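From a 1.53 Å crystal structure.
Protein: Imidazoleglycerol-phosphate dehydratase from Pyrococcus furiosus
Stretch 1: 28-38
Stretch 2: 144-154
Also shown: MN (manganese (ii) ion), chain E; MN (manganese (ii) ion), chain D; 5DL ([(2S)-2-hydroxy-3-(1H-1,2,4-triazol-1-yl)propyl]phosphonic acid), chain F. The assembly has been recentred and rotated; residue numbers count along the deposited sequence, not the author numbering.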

# COMPACT_ATOMS: atom_id res chain seq x y z
N ASP A 28 -14.00 -2.35 46.59
CA ASP A 28 -15.18 -2.51 47.46
C ASP A 28 -16.46 -2.46 46.63
O ASP A 28 -17.35 -3.27 46.84
CB ASP A 28 -15.27 -1.43 48.55
CG ASP A 28 -14.22 -1.56 49.63
OD1 ASP A 28 -13.54 -2.59 49.74
OD2 ASP A 28 -14.10 -0.56 50.40
N HIS A 29 -16.53 -1.52 45.69
CA HIS A 29 -17.69 -1.37 44.80
C HIS A 29 -17.83 -2.60 43.89
O HIS A 29 -18.91 -3.13 43.74
CB HIS A 29 -17.58 -0.08 43.99
CG HIS A 29 -18.72 0.18 43.08
ND1 HIS A 29 -20.04 -0.00 43.44
CD2 HIS A 29 -18.75 0.68 41.82
CE1 HIS A 29 -20.83 0.32 42.43
NE2 HIS A 29 -20.07 0.77 41.45
N MET A 30 -16.73 -3.05 43.30
CA MET A 30 -16.77 -4.21 42.41
C MET A 30 -17.20 -5.47 43.15
O MET A 30 -17.99 -6.25 42.62
CB MET A 30 -15.41 -4.43 41.74
CG MET A 30 -14.99 -3.35 40.75
SD MET A 30 -16.17 -2.95 39.46
CE MET A 30 -16.95 -1.53 40.20
N LEU A 31 -16.69 -5.66 44.36
CA LEU A 31 -17.06 -6.83 45.16
C LEU A 31 -18.49 -6.74 45.65
O LEU A 31 -19.15 -7.77 45.78
CB LEU A 31 -16.11 -7.04 46.33
CG LEU A 31 -14.67 -7.38 45.98
CD1 LEU A 31 -13.80 -7.29 47.22
CD2 LEU A 31 -14.57 -8.77 45.34
N THR A 32 -18.96 -5.54 45.95
CA THR A 32 -20.37 -5.34 46.31
C THR A 32 -21.26 -5.77 45.16
O THR A 32 -22.24 -6.51 45.35
CB THR A 32 -20.62 -3.89 46.73
OG1 THR A 32 -19.84 -3.61 47.90
CG2 THR A 32 -22.09 -3.64 47.06
N ALA A 33 -20.89 -5.39 43.93
CA ALA A 33 -21.60 -5.83 42.73
C ALA A 33 -21.54 -7.35 42.60
O ALA A 33 -22.55 -8.01 42.43
CB ALA A 33 -21.01 -5.17 41.49
N PHE A 34 -20.35 -7.92 42.72
CA PHE A 34 -20.18 -9.35 42.59
C PHE A 34 -21.11 -10.10 43.57
O PHE A 34 -21.83 -11.00 43.18
CB PHE A 34 -18.73 -9.76 42.84
CG PHE A 34 -18.54 -11.24 42.85
CD1 PHE A 34 -18.48 -11.93 41.67
CD2 PHE A 34 -18.56 -11.96 44.05
CE1 PHE A 34 -18.39 -13.31 41.67
CE2 PHE A 34 -18.44 -13.33 44.05
CZ PHE A 34 -18.35 -14.01 42.87
N ALA A 35 -21.08 -9.71 44.84
CA ALA A 35 -21.86 -10.42 45.85
C ALA A 35 -23.35 -10.26 45.61
O ALA A 35 -24.11 -11.21 45.79
CB ALA A 35 -21.50 -9.94 47.24
N PHE A 36 -23.76 -9.06 45.19
CA PHE A 36 -25.19 -8.78 44.96
C PHE A 36 -25.75 -9.68 43.86
O PHE A 36 -26.81 -10.28 43.99
CB PHE A 36 -25.39 -7.31 44.60
CG PHE A 36 -26.84 -6.88 44.55
CD1 PHE A 36 -27.49 -6.48 45.70
CD2 PHE A 36 -27.52 -6.86 43.34
CE1 PHE A 36 -28.80 -6.05 45.63
CE2 PHE A 36 -28.83 -6.45 43.27
CZ PHE A 36 -29.47 -6.04 44.42
N TYR A 37 -25.01 -9.80 42.75
CA TYR A 37 -25.45 -10.59 41.63
C TYR A 37 -25.24 -12.10 41.83
O TYR A 37 -25.98 -12.91 41.24
CB TYR A 37 -24.85 -10.06 40.32
CG TYR A 37 -25.48 -8.72 39.99
CD1 TYR A 37 -26.70 -8.66 39.32
CD2 TYR A 37 -24.93 -7.53 40.42
CE1 TYR A 37 -27.32 -7.44 39.06
CE2 TYR A 37 -25.55 -6.31 40.18
CZ TYR A 37 -26.72 -6.26 39.49
OH TYR A 37 -27.30 -5.03 39.24
N LEU A 38 -24.29 -12.49 42.67
CA LEU A 38 -24.17 -13.89 43.15
C LEU A 38 -25.40 -14.30 43.97
O LEU A 38 -25.82 -15.46 43.95
CB LEU A 38 -22.90 -14.08 43.97
CG LEU A 38 -22.62 -15.47 44.54
CD1 LEU A 38 -22.35 -16.46 43.42
CD2 LEU A 38 -21.46 -15.43 45.49
N ALA A 144 -14.54 2.67 30.99
CA ALA A 144 -13.83 1.70 31.85
C ALA A 144 -14.69 1.18 32.99
O ALA A 144 -14.70 -0.00 33.26
CB ALA A 144 -12.56 2.32 32.43
N HIS A 145 -15.37 2.07 33.68
CA HIS A 145 -16.17 1.70 34.86
C HIS A 145 -17.31 0.82 34.41
O HIS A 145 -17.60 -0.21 35.05
CB HIS A 145 -16.69 2.99 35.50
CG HIS A 145 -17.38 2.85 36.82
ND1 HIS A 145 -17.18 3.77 37.82
CD2 HIS A 145 -18.34 2.01 37.27
CE1 HIS A 145 -17.94 3.48 38.85
NE2 HIS A 145 -18.66 2.42 38.55
N HIS A 146 -17.98 1.18 33.32
CA HIS A 146 -19.12 0.39 32.83
C HIS A 146 -18.66 -1.02 32.42
O HIS A 146 -19.33 -2.01 32.73
CB HIS A 146 -19.82 1.07 31.68
CG HIS A 146 -20.44 2.38 32.04
ND1 HIS A 146 -20.81 3.31 31.09
CD2 HIS A 146 -20.75 2.92 33.24
CE1 HIS A 146 -21.34 4.35 31.68
NE2 HIS A 146 -21.30 4.16 32.99
N ILE A 147 -17.52 -1.10 31.75
CA ILE A 147 -16.97 -2.39 31.30
C ILE A 147 -16.59 -3.26 32.50
O ILE A 147 -16.98 -4.44 32.57
CB ILE A 147 -15.76 -2.19 30.35
CG1 ILE A 147 -16.24 -1.57 29.04
CG2 ILE A 147 -15.05 -3.50 30.09
CD1 ILE A 147 -15.14 -0.94 28.20
N VAL A 148 -15.82 -2.70 33.42
CA VAL A 148 -15.31 -3.49 34.55
C VAL A 148 -16.47 -3.87 35.49
O VAL A 148 -16.57 -5.02 35.93
CB VAL A 148 -14.19 -2.75 35.27
CG1 VAL A 148 -13.74 -3.47 36.53
CG2 VAL A 148 -12.99 -2.59 34.34
N GLU A 149 -17.36 -2.92 35.79
CA GLU A 149 -18.48 -3.26 36.66
C GLU A 149 -19.40 -4.30 36.00
O GLU A 149 -19.88 -5.20 36.68
CB GLU A 149 -19.27 -2.03 37.12
CG GLU A 149 -20.28 -2.33 38.22
CD GLU A 149 -20.96 -1.13 38.77
OE1 GLU A 149 -20.53 0.03 38.51
OE2 GLU A 149 -22.01 -1.36 39.43
N ALA A 150 -19.66 -4.19 34.69
CA ALA A 150 -20.43 -5.22 34.01
C ALA A 150 -19.77 -6.60 34.14
O ALA A 150 -20.44 -7.60 34.34
CB ALA A 150 -20.65 -4.87 32.55
N ALA A 151 -18.44 -6.65 34.05
CA ALA A 151 -17.72 -7.91 34.26
C ALA A 151 -17.94 -8.48 35.66
O ALA A 151 -18.17 -9.67 35.81
CB ALA A 151 -16.24 -7.71 33.99
N PHE A 152 -17.87 -7.64 36.69
CA PHE A 152 -18.10 -8.11 38.07
C PHE A 152 -19.56 -8.54 38.29
O PHE A 152 -19.80 -9.58 38.93
CB PHE A 152 -17.68 -7.07 39.11
CG PHE A 152 -16.21 -7.11 39.43
CD1 PHE A 152 -15.29 -6.40 38.68
CD2 PHE A 152 -15.76 -7.86 40.50
CE1 PHE A 152 -13.93 -6.42 39.00
CE2 PHE A 152 -14.40 -7.91 40.82
CZ PHE A 152 -13.48 -7.18 40.08
N LYS A 153 -20.51 -7.78 37.77
CA LYS A 153 -21.93 -8.20 37.85
C LYS A 153 -22.10 -9.55 37.16
O LYS A 153 -22.79 -10.45 37.67
CB LYS A 153 -22.84 -7.18 37.17
CG LYS A 153 -22.99 -5.83 37.85
CD LYS A 153 -24.09 -5.03 37.16
CE LYS A 153 -24.39 -3.70 37.86
NZ LYS A 153 -25.63 -3.11 37.27
N GLY A 154 -21.48 -9.69 35.99
CA GLY A 154 -21.54 -10.90 35.23
C GLY A 154 -20.92 -12.10 35.90
O GLY A 154 -21.46 -13.19 35.82
MN MN E . -20.67 1.85 39.61
MN MN D . -22.15 5.69 34.48
N1 5DL F . -21.63 2.80 37.83
C3 5DL F . -23.30 3.29 36.41
N2 5DL F . -22.90 2.49 37.41
C8 5DL F . -24.98 0.41 39.87
C7 5DL F . -24.08 1.57 39.43
C6 5DL F . -23.72 1.42 37.96
C5 5DL F . -21.29 3.82 37.03
O10 5DL F . -27.16 1.57 38.82
P9 5DL F . -26.54 0.23 38.96
O11 5DL F . -27.37 -0.75 39.75
O12 5DL F . -26.24 -0.38 37.59
O13 5DL F . -22.87 1.61 40.20
N4 5DL F . -22.28 4.15 36.16
O HOH W 1 -24.24 5.08 34.13

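The two helices run in broadly the same direction, their axes 35° apart and 7.7 Å at closest approach, and F152 and M30 cover the most surface where they meet. F152 points toward the other helix and lays its ring flat against M30: M30 CB sits 3.4 Å from the ring centroid, almost exactly on the ring normal, so its C–H bonds meet the aromatic face. F34 CB approaches the edge of the same ring, 4.2 Å from F152 CD2. A flat, apolar ring suits this place because its face can receive M30 CB while its edge meets F34 CB. The backbones are close here, F34 CA lying 5.1 Å from F152 CA. The unbranched, flexible chain of M30 then bends along the neighbouring helix, bringing M30 SD within 3.8 Å of V148 CG1 and 3.6 Å of E149 CA.

K153 serves two chemistries. Its aliphatic part packs on Y37, with K153 CB 4.2 Å from the ring centroid and over its face, while the extended chain carries NZ to Y37 OH, a weak hydrogen bond of 3.2 Å, and to the phosphonate, where K153 NZ donates to 5DL O12 at 2.8 Å.

At the other end, H29 NE2 and E149 OE1 lie 3.1 Å apart without hydrogen bonding, because both bind one manganese, which H145 NE2 also ligates.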